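Local structure of putative ATPase, AAA family (Prochlorococcus marinus subsp. pastoris str. CCMP1986, 3CTD) at residues Lys44-Ser49 with Tyr119-Pro124. The protein probably acts, as part of a RarA/MGS1/WRNIP1-type DNA-dependent ATPase of which this is the C-terminal portion, in responses to stalled DNA replication. The protein carries 1 engineered substitution. Sequence-based numbering, arbitrary orientation.
Sequences KSIRGS and YLAISP
I46 and A121 bring the C-terminal ends of helices 36-47 and 110-121 together, their CA atoms only 4.1 Å apart, a separation that puts backbone nearly against backbone. This close approach is consistent with the small side chain of A121: its CB lies 4.4 Å from I46 CG1, while I46 O faces A121 CA. Beside this pair, the I46 and L120 side chains cross obliquely. A chi1 of -76° puts I46 CG1 beside the backbone N and leaves CG2 anti to it; CG2 reaches L120 CB at 3.7 Å, so the branch methyl meets the base of the leucine and not its tip. Both residues are buried, and helix 68-83 covers them further, with L75 and S78 against I46 and I83 against L120. Also buried is the hydrogen bond from S123 OG back to Y119 O, 2.6 Å long.

Through I46, helix 36-47, assigned to the AAA lid family, packs on helix 110-121 of the MgsA-type C-terminal region. Helix 36-47 ends in a Schellman motif, marked by the positive phi of S49, 63°, and by the bond from S49 N to I46 O at 2.9 Å. This reversal carries S49 CA to 3.0 Å from A121 O in a CA-H...O contact with an angle of 146° at the hydrogen.

S49 is the exposed part of the contact, where the packing gives way to polar groups. S49 OG is 3.6 Å from A121 O, with no hydrogen bond between the segments; instead the ammonium NZ of K125 sits among S49 OG and the carbonyl oxygens of L120, A121 and S123 and shares its hydrogen bonds between them, bridging both helix ends.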
# COMPACT_ATOMS: atom_id res chain seq x y z
N LYS B 44 13.61 -10.14 -19.06
CA LYS B 44 15.05 -10.01 -18.92
C LYS B 44 15.45 -8.57 -18.93
O LYS B 44 16.32 -8.21 -18.17
CB LYS B 44 15.82 -10.79 -19.97
CG LYS B 44 15.38 -12.22 -20.09
CD LYS B 44 16.38 -12.98 -20.97
CE LYS B 44 15.90 -14.40 -21.28
NZ LYS B 44 16.06 -15.26 -20.11
N SER B 45 14.82 -7.73 -19.75
CA SER B 45 15.12 -6.27 -19.72
C SER B 45 14.81 -5.65 -18.33
O SER B 45 15.53 -4.78 -17.81
CB SER B 45 14.29 -5.54 -20.81
OG SER B 45 14.29 -6.25 -22.06
N ILE B 46 13.71 -6.09 -17.72
CA ILE B 46 13.40 -5.64 -16.37
C ILE B 46 14.46 -6.13 -15.44
O ILE B 46 15.01 -5.35 -14.71
CB ILE B 46 11.99 -6.17 -15.90
CG1 ILE B 46 10.88 -5.34 -16.56
CG2 ILE B 46 11.89 -6.24 -14.35
CD1 ILE B 46 9.52 -6.04 -16.46
N ARG B 47 14.76 -7.42 -15.47
CA ARG B 47 15.83 -7.96 -14.64
C ARG B 47 17.16 -7.26 -14.85
O ARG B 47 17.90 -7.04 -13.89
CB ARG B 47 16.00 -9.46 -14.83
CG ARG B 47 17.14 -10.05 -13.98
CD ARG B 47 17.14 -11.60 -14.01
NE ARG B 47 15.80 -12.15 -13.91
CZ ARG B 47 15.24 -12.95 -14.81
NH1 ARG B 47 15.91 -13.28 -15.92
NH2 ARG B 47 14.02 -13.41 -14.59
N GLY B 48 17.45 -6.90 -16.10
CA GLY B 48 18.66 -6.13 -16.44
C GLY B 48 18.61 -4.63 -16.15
O GLY B 48 19.58 -3.90 -16.43
N SER B 49 17.50 -4.17 -15.57
CA SER B 49 17.35 -2.76 -15.18
C SER B 49 17.40 -1.86 -16.41
O SER B 49 17.93 -0.74 -16.38
CB SER B 49 18.37 -2.32 -14.11
OG SER B 49 18.29 -3.17 -12.96
N TYR B 119 8.59 0.59 -13.22
CA TYR B 119 8.88 0.58 -11.79
C TYR B 119 9.83 -0.58 -11.41
O TYR B 119 10.76 -0.40 -10.63
CB TYR B 119 7.57 0.45 -11.03
CG TYR B 119 7.76 0.42 -9.56
CD1 TYR B 119 7.55 1.53 -8.78
CD2 TYR B 119 8.14 -0.74 -8.92
CE1 TYR B 119 7.71 1.49 -7.36
CE2 TYR B 119 8.31 -0.79 -7.50
CZ TYR B 119 8.09 0.32 -6.74
OH TYR B 119 8.26 0.23 -5.35
N LEU B 120 9.53 -1.78 -11.91
CA LEU B 120 10.39 -2.94 -11.71
C LEU B 120 11.74 -2.76 -12.40
O LEU B 120 12.76 -3.04 -11.80
CB LEU B 120 9.70 -4.22 -12.17
CG LEU B 120 8.44 -4.55 -11.39
CD1 LEU B 120 7.84 -5.90 -11.82
CD2 LEU B 120 8.74 -4.53 -9.89
N ALA B 121 11.76 -2.25 -13.64
CA ALA B 121 13.03 -2.05 -14.35
C ALA B 121 14.02 -1.19 -13.56
O ALA B 121 15.22 -1.46 -13.56
CB ALA B 121 12.77 -1.43 -15.68
N ILE B 122 13.54 -0.14 -12.89
CA ILE B 122 14.43 0.74 -12.16
C ILE B 122 14.56 0.43 -10.68
O ILE B 122 15.26 1.17 -9.98
CB ILE B 122 14.07 2.25 -12.38
CG1 ILE B 122 12.73 2.65 -11.74
CG2 ILE B 122 14.00 2.55 -13.87
CD1 ILE B 122 12.36 4.11 -12.01
N SER B 123 13.91 -0.62 -10.16
CA SER B 123 14.06 -0.93 -8.73
C SER B 123 15.37 -1.63 -8.50
O SER B 123 15.86 -2.32 -9.43
CB SER B 123 12.94 -1.84 -8.25
OG SER B 123 11.70 -1.20 -8.37
N PRO B 124 15.93 -1.51 -7.26
CA PRO B 124 17.07 -2.41 -6.95
C PRO B 124 16.60 -3.86 -7.08
O PRO B 124 15.46 -4.14 -6.85
CB PRO B 124 17.45 -2.07 -5.47
CG PRO B 124 16.27 -1.37 -4.88
CD PRO B 124 15.58 -0.66 -6.11